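Local coordinates for LRA-12 (PDB 5AEB), which probably hydrolyses beta-lactam antibiotics, carbapenems among them, as a class B3 metallo-beta-lactamase carrying two zinc ions, at residues L81-H86 and V224-S229; A214-S219 and E256-L261; F168-K173 and Y179-A184; R22-A27 and K246-R251. All coordinates share one frame; numbering follows the deposited sequence.

Interactions 1 and 3 share a sheet: strand 222-225, which leads into S226 and H227 of interaction 1, lies beside strand 178-184 of interaction 3, and V224 probably hydrogen-bonds to L182 and A184. Interaction 1, near the chain's centre, is polar and metal-bound. Interaction 3 buries the most surface, 606 Å², with backbone bonds, a largely apolar face and one ion pair. Interactions 2 and 4 lie farther out, about 16 Å from the chain's centre, and rest on apolar contacts, fully buried in interaction 4 and edged by the partly exposed K216 in interaction 2; R251 joins them by probable bonds to the carbonyls of K216 and L218. Only interaction 1 holds zinc ligands.

Interaction 1 (L81-H86 and V224-S229); sequences LTTQAH and VASHAS. With ZN (zinc ion), chain D; ZN (zinc ion), chain C.
S226 sets its CB against the amide end of Q84, with NE2 3.7 Å from that carbon, while its OG reaches T83. The hydroxyls of S226 and T83 form a short hydrogen bond, OG to OG1 at 2.6 Å, the one direct polar link between 81-86 and 224-229. Chi1 of 53° holds OG1 of T83 between its backbone N and carbonyl carbon, and chi1 of -73° lays OG of S226 beside its own backbone N, which brings the two oxygens together. Both hydroxyls also have hydrogen-bond partners outside the two segments.

The remaining connection runs through metal. Q84 binds one zinc through OE1 at 1.8 Å, and ND1 of H86 holds the same ion at 1.9 Å; H161 completes its protein ligands. NE2 of H227 binds the second zinc at 2.0 Å, together with D88 and H89. Water 2 lies 1.9 Å from each zinc and bridges them. The carboxamide of Q84 does double duty: while its oxygen is on the metal, NE2 donates to water 1, itself a ligand of the second zinc. On the opposite flank of H227, ND1 is hydrogen-bonded to D37, which should fix the rotation of the imidazole. This is the di-zinc active site of a class B3 enzyme.

The site forms where loops leave two sheets. Segment 81-86 runs from strand 77-81 into helix 87-90, whose H89 touches Q84 and S226; 224-229 leaves strand 222-225, and T83 packs on F168 and I183 of the two strands next along that second sheet.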
loop_
_atom_site.group_PDB
_atom_site.type_symbol
_atom_site.label_atom_id
_atom_site.label_comp_id
_atom_site.label_asym_id
_atom_site.label_seq_id
_atom_site.Cartn_x
_atom_site.Cartn_y
_atom_site.Cartn_z
ATOM N N LEU A 81 -4.468 6.034 4.422
ATOM C CA LEU A 81 -4.560 5.594 3.038
ATOM C C LEU A 81 -4.289 4.088 2.907
ATOM O O LEU A 81 -3.694 3.482 3.803
ATOM C CB LEU A 81 -3.561 6.372 2.179
ATOM C CG LEU A 81 -3.646 7.905 2.217
ATOM C CD1 LEU A 81 -2.446 8.526 1.513
ATOM C CD2 LEU A 81 -4.950 8.363 1.575
ATOM N N THR A 82 -4.709 3.503 1.785
ATOM C CA THR A 82 -4.295 2.154 1.443
ATOM C C THR A 82 -4.034 2.035 -0.046
ATOM O O THR A 82 -4.661 2.727 -0.837
ATOM C CB THR A 82 -5.311 1.056 1.893
ATOM O OG1 THR A 82 -4.796 -0.271 1.599
ATOM C CG2 THR A 82 -6.677 1.221 1.169
ATOM N N THR A 83 -3.126 1.142 -0.425
ATOM C CA THR A 83 -2.888 0.864 -1.840
ATOM C C THR A 83 -3.826 -0.207 -2.438
ATOM O O THR A 83 -3.787 -0.465 -3.663
ATOM C CB THR A 83 -1.442 0.423 -2.027
ATOM O OG1 THR A 83 -1.179 -0.659 -1.116
ATOM C CG2 THR A 83 -0.494 1.620 -1.700
ATOM N N GLN A 84 -4.682 -0.808 -1.607
ATOM C CA GLN A 84 -5.173 -2.127 -1.934
ATOM C C GLN A 84 -6.165 -2.601 -0.880
ATOM O O GLN A 84 -5.759 -2.795 0.269
ATOM C CB GLN A 84 -3.939 -3.080 -1.786
ATOM C CG GLN A 84 -3.801 -4.075 -2.840
ATOM C CD GLN A 84 -2.906 -5.196 -2.423
ATOM O OE1 GLN A 84 -3.405 -6.236 -1.925
ATOM N NE2 GLN A 84 -1.560 -5.028 -2.651
ATOM N N ALA A 85 -7.396 -2.944 -1.264
ATOM C CA ALA A 85 -8.335 -3.430 -0.243
ATOM C C ALA A 85 -8.303 -4.953 -0.032
ATOM O O ALA A 85 -9.241 -5.672 -0.397
ATOM C CB ALA A 85 -9.753 -2.946 -0.529
ATOM N N HIS A 86 -7.198 -5.443 0.523
ATOM C CA HIS A 86 -7.069 -6.835 0.904
ATOM C C HIS A 86 -6.721 -6.871 2.349
ATOM O O HIS A 86 -6.088 -5.955 2.845
ATOM C CB HIS A 86 -5.963 -7.551 0.128
ATOM C CG HIS A 86 -6.378 -8.050 -1.236
ATOM N ND1 HIS A 86 -5.478 -8.330 -2.210
ATOM C CD2 HIS A 86 -7.637 -8.310 -1.775
ATOM C CE1 HIS A 86 -6.144 -8.731 -3.316
ATOM N NE2 HIS A 86 -7.462 -8.741 -3.036
ATOM N N VAL A 224 8.647 2.198 -3.571
ATOM C CA VAL A 224 8.435 1.169 -2.572
ATOM C C VAL A 224 7.143 0.453 -2.943
ATOM O O VAL A 224 6.424 0.895 -3.856
ATOM C CB VAL A 224 8.356 1.757 -1.144
ATOM C CG1 VAL A 224 9.679 2.420 -0.755
ATOM C CG2 VAL A 224 7.208 2.754 -1.077
ATOM N N ALA A 225 6.822 -0.632 -2.242
ATOM C CA ALA A 225 5.658 -1.426 -2.638
ATOM C C ALA A 225 4.843 -1.883 -1.431
ATOM O O ALA A 225 5.195 -1.574 -0.293
ATOM C CB ALA A 225 6.084 -2.597 -3.533
ATOM N N SER A 226 3.739 -2.580 -1.682
ATOM C CA SER A 226 2.864 -3.041 -0.622
ATOM C C SER A 226 3.471 -4.193 0.211
ATOM O O SER A 226 3.137 -4.355 1.373
ATOM C CB SER A 226 1.520 -3.450 -1.211
ATOM O OG SER A 226 0.783 -2.264 -1.589
ATOM N N HIS A 227 4.359 -4.970 -0.393
ATOM C CA HIS A 227 5.097 -6.026 0.329
ATOM C C HIS A 227 6.572 -5.726 0.274
ATOM O O HIS A 227 7.079 -5.357 -0.786
ATOM C CB HIS A 227 4.814 -7.412 -0.277
ATOM C CG HIS A 227 3.424 -7.933 0.018
ATOM N ND1 HIS A 227 3.175 -8.847 0.986
ATOM C CD2 HIS A 227 2.201 -7.654 -0.580
ATOM C CE1 HIS A 227 1.832 -9.076 1.043
ATOM N NE2 HIS A 227 1.247 -8.368 0.071
ATOM N N ALA A 228 7.290 -5.925 1.390
ATOM C CA ALA A 228 8.717 -5.636 1.421
ATOM C C ALA A 228 9.439 -6.424 0.325
ATOM O O ALA A 228 10.298 -5.883 -0.374
ATOM C CB ALA A 228 9.316 -5.915 2.785
ATOM N N SER A 229 9.049 -7.681 0.142
ATOM C CA SER A 229 9.730 -8.530 -0.801
ATOM C C SER A 229 9.609 -7.969 -2.217
ATOM O O SER A 229 10.530 -8.140 -3.000
ATOM C CB SER A 229 9.230 -9.979 -0.726
ATOM O OG SER A 229 7.841 -10.040 -1.022
HETATM ZN ZN ZN D . -3.608 -7.961 -2.433
HETATM ZN ZN ZN C . -0.720 -8.017 -0.288
HETATM O O HOH W 1 -0.431 -8.023 -2.152
HETATM O O HOH W 2 -2.399 -8.499 -1.103
#

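Interaction 2 (A214-S219 and E256-L261); sequences AMKNLS and ESLDKL
The carbonyl oxygen of M215, 3.9 Å from CD1 of L258, accepts two hydrogen bonds. One comes from the hydroxyl of Y254, a turn before L258 on the facing helix; the other is a weak bond from L218 N at 3.4 Å. The neighbouring carbonyls of K216 and L218 take probable hydrogen bonds from NH2 and NH1 of R251, so one guanidinium holds the chain where helix 204-216 gives out.

Between the segments themselves the contact is apolar and is made by a single branch. CD1 of L258 reaches the backbone where M215 passes into K216, with K216 N 3.7 Å away. Flanking this point, the same methyl meets M215 CB at 4.0 Å and K216 CG at 3.9 Å. The leucine is extended, with chi2 of 177°, which carries CD1 forward to the opposite backbone. As topology places them, the helices belong to an outer layer of the alpha-beta/beta-alpha sandwich of metallo-beta-lactamases: M215 rests on A184 and L218 on L182, both from strand 178-184.

K216 runs past L258 in the opposite direction and is bent near its tip, with chi4 of -112°, while its side chain also touches Q262. Its NZ remains 5.6 Å from D259 OD1. The charges are opposite, but this separation is too long for a salt bridge; D259 OD1 instead pairs with K263 on its own helix. L258 and M215 are buried, whereas K216 is partly exposed and lies at the margin of the interface.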
loop_
_atom_site.group_PDB
_atom_site.type_symbol
_atom_site.label_atom_id
_atom_site.label_comp_id
_atom_site.label_asym_id
_atom_site.label_seq_id
_atom_site.Cartn_x
_atom_site.Cartn_y
_atom_site.Cartn_z
ATOM N N ALA A 214 0.485 2.316 -17.695
ATOM C CA ALA A 214 0.606 3.503 -16.859
ATOM C C ALA A 214 1.829 3.428 -15.917
ATOM O O ALA A 214 2.561 4.403 -15.765
ATOM C CB ALA A 214 -0.665 3.720 -16.053
ATOM N N MET A 215 2.035 2.284 -15.287
ATOM C CA MET A 215 3.182 2.133 -14.336
ATOM C C MET A 215 4.563 2.165 -14.974
ATOM O O MET A 215 5.513 2.696 -14.370
ATOM C CB MET A 215 3.021 0.916 -13.415
ATOM C CG MET A 215 1.944 1.131 -12.342
ATOM S SD MET A 215 1.651 -0.320 -11.312
ATOM C CE MET A 215 2.808 0.088 -9.999
ATOM N N LYS A 216 4.699 1.563 -16.152
ATOM C CA LYS A 216 5.962 1.601 -16.904
ATOM C C LYS A 216 6.388 3.044 -17.185
ATOM O O LYS A 216 7.589 3.360 -17.156
ATOM C CB LYS A 216 5.891 0.811 -18.222
ATOM C CG LYS A 216 5.965 -0.714 -18.048
ATOM C CD LYS A 216 5.391 -1.472 -19.249
ATOM C CE LYS A 216 4.910 -2.881 -18.871
ATOM N NZ LYS A 216 5.762 -3.937 -19.494
ATOM N N ASN A 217 5.421 3.920 -17.438
ATOM C CA ASN A 217 5.738 5.302 -17.821
ATOM C C ASN A 217 5.926 6.301 -16.672
ATOM O O ASN A 217 6.213 7.452 -16.914
ATOM C CB ASN A 217 4.675 5.830 -18.784
ATOM C CG ASN A 217 4.694 5.098 -20.116
ATOM O OD1 ASN A 217 3.647 4.776 -20.671
ATOM N ND2 ASN A 217 5.879 4.811 -20.610
ATOM N N LEU A 218 5.700 5.868 -15.438
ATOM C CA LEU A 218 5.882 6.723 -14.276
ATOM C C LEU A 218 7.382 7.057 -14.093
ATOM O O LEU A 218 8.239 6.232 -14.426
ATOM C CB LEU A 218 5.363 6.020 -13.036
ATOM C CG LEU A 218 3.829 5.922 -12.936
ATOM C CD1 LEU A 218 3.382 5.128 -11.728
ATOM C CD2 LEU A 218 3.227 7.323 -12.923
ATOM N N SER A 219 7.688 8.258 -13.603
ATOM C CA SER A 219 9.049 8.556 -13.138
ATOM C C SER A 219 9.113 9.042 -11.681
ATOM O O SER A 219 8.211 9.747 -11.189
ATOM C CB SER A 219 9.795 9.510 -14.082
ATOM O OG SER A 219 8.960 10.574 -14.418
ATOM N N GLU A 256 12.297 -4.659 -13.903
ATOM C CA GLU A 256 12.361 -6.135 -13.906
ATOM C C GLU A 256 11.039 -6.695 -13.365
ATOM O O GLU A 256 10.483 -7.657 -13.904
ATOM C CB GLU A 256 13.517 -6.685 -13.045
ATOM C CG GLU A 256 14.856 -6.830 -13.746
ATOM C CD GLU A 256 16.036 -7.048 -12.783
ATOM O OE1 GLU A 256 15.818 -7.273 -11.568
ATOM O OE2 GLU A 256 17.197 -6.968 -13.233
ATOM N N SER A 257 10.540 -6.067 -12.307
ATOM C CA SER A 257 9.334 -6.502 -11.670
ATOM C C SER A 257 8.122 -6.330 -12.618
ATOM O O SER A 257 7.283 -7.236 -12.737
ATOM C CB SER A 257 9.162 -5.748 -10.356
ATOM O OG SER A 257 7.941 -6.061 -9.769
ATOM N N LEU A 258 8.042 -5.203 -13.322
ATOM C CA LEU A 258 6.908 -5.001 -14.216
ATOM C C LEU A 258 6.956 -5.928 -15.451
ATOM O O LEU A 258 5.911 -6.323 -15.981
ATOM C CB LEU A 258 6.771 -3.540 -14.643
ATOM C CG LEU A 258 6.324 -2.528 -13.583
ATOM C CD1 LEU A 258 6.333 -1.140 -14.191
ATOM C CD2 LEU A 258 4.957 -2.851 -12.981
ATOM N N ASP A 259 8.173 -6.225 -15.921
ATOM C CA ASP A 259 8.401 -7.194 -16.979
ATOM C C ASP A 259 7.785 -8.537 -16.581
ATOM O O ASP A 259 6.947 -9.063 -17.302
ATOM C CB ASP A 259 9.908 -7.356 -17.192
ATOM C CG ASP A 259 10.253 -7.860 -18.560
ATOM O OD1 ASP A 259 9.347 -8.192 -19.354
ATOM O OD2 ASP A 259 11.459 -7.921 -18.857
ATOM N N LYS A 260 8.203 -9.066 -15.425
ATOM C CA LYS A 260 7.648 -10.300 -14.856
ATOM C C LYS A 260 6.122 -10.249 -14.733
ATOM O O LYS A 260 5.427 -11.182 -15.117
ATOM C CB LYS A 260 8.257 -10.567 -13.503
ATOM C CG LYS A 260 9.617 -11.243 -13.601
ATOM C CD LYS A 260 10.590 -10.776 -12.522
ATOM C CE LYS A 260 10.175 -11.252 -11.125
ATOM N NZ LYS A 260 10.594 -10.317 -10.039
ATOM N N LEU A 261 5.595 -9.133 -14.250
ATOM C CA LEU A 261 4.171 -9.041 -14.072
ATOM C C LEU A 261 3.439 -8.931 -15.426
ATOM O O LEU A 261 2.298 -9.371 -15.556
ATOM C CB LEU A 261 3.820 -7.902 -13.114
ATOM C CG LEU A 261 4.400 -7.993 -11.692
ATOM C CD1 LEU A 261 4.120 -6.690 -10.991
ATOM C CD2 LEU A 261 3.867 -9.175 -10.879
#

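Interaction 3 (F168-K173 and Y179-A184); sequences FLFDTK and YRILIA
Bends at chi2 (73°) and chi3 (48°) curl R180 back across the strand pair, presenting NE and NH2 to D171. The guanidinium grips the carboxylate side-on: NE lies 2.6 Å from OD1 and NH2 lies 3.1 Å from OD2, a two-bond salt bridge. OD1 stays almost in the guanidinium plane, yet the two flat groups are turned 38° apart. On the same face, the R180 aliphatic chain passes L169, whose CD1 comes to 3.5 Å from CD.

The other face is largely apolar. F170 has CG between its backbone N and carbonyl carbon, and this brings one ring face under I181, with CE1 3.7 Å from CB, offset toward the ring rim in a CH-pi contact. I183 CD1 approaches the same CE1 at 3.8 Å. T172 OG1 is buried without a partner in the model, facing I181 CG1 at 3.6 Å.

Backbone bonds set the register: F168 with I183, F170 with I181 and T172 with Y179 are hydrogen-bonded pairs, each doubly linked; I183 N reaches F168 O at 2.7 Å, for instance. L169 with L182 and D171 with R180 are the intervening non-hydrogen-bonded pairs. These strands make a twisted antiparallel beta hairpin, the face carrying F168, F170 and I183 turned inward (F168 packs against L81), at the heart of the second sheet of the metallo-beta-lactamase sandwich.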
loop_
_atom_site.group_PDB
_atom_site.type_symbol
_atom_site.label_atom_id
_atom_site.label_comp_id
_atom_site.label_asym_id
_atom_site.label_seq_id
_atom_site.Cartn_x
_atom_site.Cartn_y
_atom_site.Cartn_z
ATOM N N PHE A 168 0.681 5.956 -4.829
ATOM C CA PHE A 168 0.811 7.339 -4.443
ATOM C C PHE A 168 2.176 7.858 -4.863
ATOM O O PHE A 168 3.204 7.236 -4.624
ATOM C CB PHE A 168 0.596 7.562 -2.934
ATOM C CG PHE A 168 -0.702 7.023 -2.434
ATOM C CD1 PHE A 168 -1.855 7.788 -2.505
ATOM C CD2 PHE A 168 -0.781 5.725 -1.946
ATOM C CE1 PHE A 168 -3.079 7.272 -2.066
ATOM C CE2 PHE A 168 -1.976 5.207 -1.506
ATOM C CZ PHE A 168 -3.135 5.978 -1.585
ATOM N N LEU A 169 2.142 9.003 -5.516
ATOM C CA LEU A 169 3.314 9.705 -5.990
ATOM C C LEU A 169 3.401 11.042 -5.235
ATOM O O LEU A 169 2.418 11.819 -5.189
ATOM C CB LEU A 169 3.145 9.955 -7.491
ATOM C CG LEU A 169 4.244 10.573 -8.351
ATOM C CD1 LEU A 169 5.425 9.604 -8.398
ATOM C CD2 LEU A 169 3.621 10.782 -9.755
ATOM N N PHE A 170 4.556 11.284 -4.606
ATOM C CA PHE A 170 4.779 12.523 -3.846
ATOM C C PHE A 170 6.255 12.847 -3.679
ATOM O O PHE A 170 7.108 11.944 -3.684
ATOM C CB PHE A 170 4.114 12.485 -2.455
ATOM C CG PHE A 170 4.800 11.575 -1.482
ATOM C CD1 PHE A 170 4.653 10.179 -1.583
ATOM C CD2 PHE A 170 5.603 12.099 -0.463
ATOM C CE1 PHE A 170 5.306 9.320 -0.705
ATOM C CE2 PHE A 170 6.237 11.244 0.443
ATOM C CZ PHE A 170 6.101 9.862 0.322
ATOM N N ASP A 171 6.525 14.146 -3.530
ATOM C CA ASP A 171 7.848 14.649 -3.204
ATOM C C ASP A 171 8.067 14.809 -1.697
ATOM O O ASP A 171 7.182 15.283 -0.997
ATOM C CB ASP A 171 8.066 15.992 -3.898
ATOM C CG ASP A 171 8.129 15.852 -5.385
ATOM O OD1 ASP A 171 8.672 14.829 -5.852
ATOM O OD2 ASP A 171 7.655 16.747 -6.105
ATOM N N THR A 172 9.228 14.362 -1.213
ATOM C CA THR A 172 9.743 14.756 0.095
ATOM C C THR A 172 11.114 15.363 -0.031
ATOM O O THR A 172 11.776 15.209 -1.053
ATOM C CB THR A 172 10.101 13.583 1.011
ATOM O OG1 THR A 172 9.833 12.337 0.388
ATOM C CG2 THR A 172 9.439 13.705 2.315
ATOM N N LYS A 173 11.580 15.955 1.061
ATOM C CA LYS A 173 12.937 16.453 1.120
ATOM C C LYS A 173 13.604 16.145 2.465
ATOM O O LYS A 173 12.942 16.068 3.511
ATOM C CB LYS A 173 12.952 17.951 0.830
ATOM C CG LYS A 173 12.196 18.778 1.859
ATOM C CD LYS A 173 12.389 20.271 1.636
ATOM C CE LYS A 173 11.528 20.810 0.502
ATOM N NZ LYS A 173 11.898 22.226 0.195
ATOM N N TYR A 179 13.196 14.295 -3.132
ATOM C CA TYR A 179 12.989 12.980 -3.766
ATOM C C TYR A 179 11.545 12.795 -4.214
ATOM O O TYR A 179 10.597 13.133 -3.489
ATOM C CB TYR A 179 13.313 11.829 -2.819
ATOM C CG TYR A 179 14.726 11.787 -2.326
ATOM C CD1 TYR A 179 15.702 11.149 -3.060
ATOM C CD2 TYR A 179 15.087 12.395 -1.116
ATOM C CE1 TYR A 179 17.015 11.099 -2.611
ATOM C CE2 TYR A 179 16.403 12.366 -0.658
ATOM C CZ TYR A 179 17.360 11.702 -1.421
ATOM O OH TYR A 179 18.672 11.623 -1.027
ATOM N N ARG A 180 11.386 12.248 -5.410
ATOM C CA ARG A 180 10.073 11.905 -5.912
ATOM C C ARG A 180 9.845 10.423 -5.545
ATOM O O ARG A 180 10.554 9.539 -6.013
ATOM C CB ARG A 180 10.055 12.185 -7.420
ATOM C CG ARG A 180 8.892 11.606 -8.198
ATOM C CD ARG A 180 7.578 12.315 -7.949
ATOM N NE ARG A 180 7.664 13.769 -8.045
ATOM C CZ ARG A 180 7.296 14.501 -9.092
ATOM N NH1 ARG A 180 6.831 13.921 -10.185
ATOM N NH2 ARG A 180 7.414 15.827 -9.033
ATOM N N ILE A 181 8.875 10.161 -4.684
ATOM C CA ILE A 181 8.638 8.816 -4.178
ATOM C C ILE A 181 7.365 8.223 -4.805
ATOM O O ILE A 181 6.341 8.887 -4.821
ATOM C CB ILE A 181 8.422 8.845 -2.652
ATOM C CG1 ILE A 181 9.574 9.598 -1.930
ATOM C CG2 ILE A 181 8.171 7.435 -2.123
ATOM C CD1 ILE A 181 10.774 8.731 -1.626
ATOM N N LEU A 182 7.455 6.994 -5.324
ATOM C CA LEU A 182 6.289 6.172 -5.693
ATOM C C LEU A 182 6.040 5.090 -4.655
ATOM O O LEU A 182 6.902 4.214 -4.414
ATOM C CB LEU A 182 6.520 5.478 -7.031
ATOM C CG LEU A 182 5.443 4.552 -7.617
ATOM C CD1 LEU A 182 4.134 5.279 -7.874
ATOM C CD2 LEU A 182 5.979 3.953 -8.896
ATOM N N ILE A 183 4.885 5.157 -4.011
ATOM C CA ILE A 183 4.451 4.037 -3.184
ATOM C C ILE A 183 3.590 3.234 -4.130
ATOM O O ILE A 183 2.465 3.628 -4.411
ATOM C CB ILE A 183 3.640 4.484 -1.969
ATOM C CG1 ILE A 183 4.500 5.399 -1.064
ATOM C CG2 ILE A 183 3.086 3.260 -1.235
ATOM C CD1 ILE A 183 3.728 6.000 0.091
ATOM N N ALA A 184 4.141 2.143 -4.673
ATOM C CA ALA A 184 3.469 1.464 -5.786
ATOM C C ALA A 184 2.696 0.271 -5.312
ATOM O O ALA A 184 3.165 -0.515 -4.445
ATOM C CB ALA A 184 4.468 1.024 -6.857
#

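Interaction 4 (R22-A27 and K246-R251); sequences RPFRIA and KSFMDR. With SO4 (sulfate ion), chain F.
F24 and F248 meet rim to rim, neither ring lying over the other's face. CE2 of F24 is 3.5 Å from CZ of F248, the centroids stand 5.9 Å apart and the planes differ by only 20°. The rings arrive from opposite directions, and F248 CZ sits at the edge of the F24 ring, near its plane.

The face of F248 is instead used by I26. CG2 of that isoleucine lies 4.0 Å from the ring centroid and 22° off the ring normal, a CH-pi contact displaced toward the rim, with CD2 the nearest ring atom at 3.7 Å. The side chains of I26 and F248 cross at about a right angle, placing the methyl above the ring. I26 and A27 together form the extra-residue side of a classic beta bulge.

R25, between F24 and I26 in sequence, points its CB away from 246-251. Its extended chain carries the guanidinium to a sulfate, probably from the crystallisation liquor, with NH1 2.7 Å from O4; the NH2 bonds to that ion are weak. Y243 adds a cation-pi contact to R25.

All three touching residues are buried. Strand 24-27, an outermost strand of the first sheet, borders strand 30-32, where F24 meets Y32. F24 also stacks on H237, while F248, from a 3-10 turn ahead of helix 251-267, packs on M233 and K236 of helix 233-236 and on I222 of strand 222-225.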
loop_
_atom_site.group_PDB
_atom_site.type_symbol
_atom_site.label_atom_id
_atom_site.label_comp_id
_atom_site.label_asym_id
_atom_site.label_seq_id
_atom_site.Cartn_x
_atom_site.Cartn_y
_atom_site.Cartn_z
ATOM N N ARG A 22 12.063 -3.607 12.727
ATOM C CA ARG A 22 12.432 -2.334 13.286
ATOM C C ARG A 22 12.111 -1.202 12.297
ATOM O O ARG A 22 12.597 -1.226 11.159
ATOM C CB ARG A 22 13.917 -2.348 13.625
ATOM C CG ARG A 22 14.357 -1.144 14.407
ATOM C CD ARG A 22 15.844 -1.200 14.699
ATOM N NE ARG A 22 16.205 -0.013 15.449
ATOM C CZ ARG A 22 17.285 0.723 15.227
ATOM N NH1 ARG A 22 18.134 0.393 14.256
ATOM N NH2 ARG A 22 17.515 1.791 15.983
ATOM N N PRO A 23 11.286 -0.217 12.728
ATOM C CA PRO A 23 10.867 0.885 11.842
ATOM C C PRO A 23 12.058 1.782 11.485
ATOM O O PRO A 23 13.002 1.891 12.269
ATOM C CB PRO A 23 9.840 1.648 12.690
ATOM C CG PRO A 23 10.243 1.375 14.109
ATOM C CD PRO A 23 10.779 -0.043 14.105
ATOM N N PHE A 24 12.038 2.360 10.287
ATOM C CA PHE A 24 13.132 3.205 9.796
ATOM C C PHE A 24 12.676 4.285 8.839
ATOM O O PHE A 24 11.606 4.185 8.209
ATOM C CB PHE A 24 14.254 2.365 9.148
ATOM C CG PHE A 24 13.881 1.707 7.839
ATOM C CD1 PHE A 24 13.137 0.518 7.817
ATOM C CD2 PHE A 24 14.334 2.230 6.624
ATOM C CE1 PHE A 24 12.811 -0.107 6.606
ATOM C CE2 PHE A 24 13.995 1.626 5.416
ATOM C CZ PHE A 24 13.238 0.449 5.402
ATOM N N ARG A 25 13.516 5.302 8.726
ATOM C CA ARG A 25 13.362 6.362 7.759
ATOM C C ARG A 25 13.931 5.892 6.398
ATOM O O ARG A 25 15.083 5.489 6.290
ATOM C CB ARG A 25 14.117 7.595 8.277
ATOM C CG ARG A 25 13.864 8.897 7.540
ATOM C CD ARG A 25 14.728 10.012 8.144
ATOM N NE ARG A 25 14.517 11.260 7.407
ATOM C CZ ARG A 25 15.395 12.267 7.314
ATOM N NH1 ARG A 25 16.576 12.187 7.913
ATOM N NH2 ARG A 25 15.087 13.358 6.600
ATOM N N ILE A 26 13.083 5.936 5.375
ATOM C CA ILE A 26 13.473 5.635 4.030
ATOM C C ILE A 26 14.082 6.898 3.390
ATOM O O ILE A 26 15.211 6.861 2.901
ATOM C CB ILE A 26 12.250 5.130 3.206
ATOM C CG1 ILE A 26 11.688 3.828 3.829
ATOM C CG2 ILE A 26 12.620 4.928 1.745
ATOM C CD1 ILE A 26 10.193 3.658 3.615
ATOM N N ALA A 27 13.330 8.001 3.400
ATOM C CA ALA A 27 13.724 9.213 2.665
ATOM C C ALA A 27 12.873 10.408 3.100
ATOM O O ALA A 27 11.665 10.302 3.155
ATOM C CB ALA A 27 13.587 8.983 1.164
ATOM N N LYS A 246 19.521 6.625 -1.017
ATOM C CA LYS A 246 20.037 6.132 -2.302
ATOM C C LYS A 246 19.910 4.612 -2.501
ATOM O O LYS A 246 19.768 4.147 -3.642
ATOM C CB LYS A 246 21.444 6.677 -2.579
ATOM C CG LYS A 246 21.401 8.197 -2.799
ATOM C CD LYS A 246 22.771 8.827 -2.795
ATOM C CE LYS A 246 22.673 10.337 -2.891
ATOM N NZ LYS A 246 24.063 10.893 -3.025
ATOM N N SER A 247 19.872 3.852 -1.404
ATOM C CA SER A 247 19.716 2.408 -1.513
ATOM C C SER A 247 18.333 1.993 -2.029
ATOM O O SER A 247 18.129 0.834 -2.435
ATOM C CB SER A 247 20.095 1.691 -0.223
ATOM O OG SER A 247 19.619 2.386 0.909
ATOM N N PHE A 248 17.418 2.961 -2.087
ATOM C CA PHE A 248 16.075 2.737 -2.596
ATOM C C PHE A 248 15.865 3.245 -4.027
ATOM O O PHE A 248 14.774 3.133 -4.588
ATOM C CB PHE A 248 15.040 3.296 -1.599
ATOM C CG PHE A 248 15.027 2.556 -0.294
ATOM C CD1 PHE A 248 14.372 1.335 -0.180
ATOM C CD2 PHE A 248 15.712 3.053 0.811
ATOM C CE1 PHE A 248 14.388 0.646 1.024
ATOM C CE2 PHE A 248 15.722 2.379 2.012
ATOM C CZ PHE A 248 15.077 1.164 2.117
ATOM N N MET A 249 16.931 3.791 -4.613
ATOM C CA MET A 249 16.930 4.168 -6.010
ATOM C C MET A 249 17.226 2.904 -6.825
ATOM O O MET A 249 18.314 2.328 -6.719
ATOM C CB MET A 249 17.930 5.287 -6.267
ATOM C CG MET A 249 17.554 6.634 -5.625
ATOM S SD MET A 249 18.809 7.921 -6.002
ATOM C CE MET A 249 18.109 9.253 -5.023
ATOM N N ASP A 250 16.252 2.453 -7.617
ATOM C CA ASP A 250 16.322 1.101 -8.210
ATOM C C ASP A 250 15.357 0.980 -9.378
ATOM O O ASP A 250 14.419 0.177 -9.353
ATOM C CB ASP A 250 16.040 0.036 -7.110
ATOM C CG ASP A 250 16.133 -1.408 -7.618
ATOM O OD1 ASP A 250 16.889 -1.679 -8.582
ATOM O OD2 ASP A 250 15.427 -2.293 -7.062
ATOM N N ARG A 251 15.580 1.789 -10.407
ATOM C CA ARG A 251 14.755 1.719 -11.568
ATOM C C ARG A 251 14.781 0.338 -12.227
ATOM O O ARG A 251 13.720 -0.171 -12.619
ATOM C CB ARG A 251 15.105 2.843 -12.545
ATOM C CG ARG A 251 14.186 2.922 -13.753
ATOM C CD ARG A 251 12.752 3.213 -13.370
ATOM N NE ARG A 251 11.863 2.801 -14.463
ATOM C CZ ARG A 251 10.744 3.431 -14.806
ATOM N NH1 ARG A 251 10.333 4.512 -14.136
ATOM N NH2 ARG A 251 10.012 2.950 -15.808
HETATM S S SO4 F . 18.278 15.399 7.370
HETATM O O1 SO4 F . 19.087 16.268 6.484
HETATM O O2 SO4 F . 16.942 16.041 7.542
HETATM O O3 SO4 F . 18.964 15.229 8.677
HETATM O O4 SO4 F . 18.180 14.050 6.757
#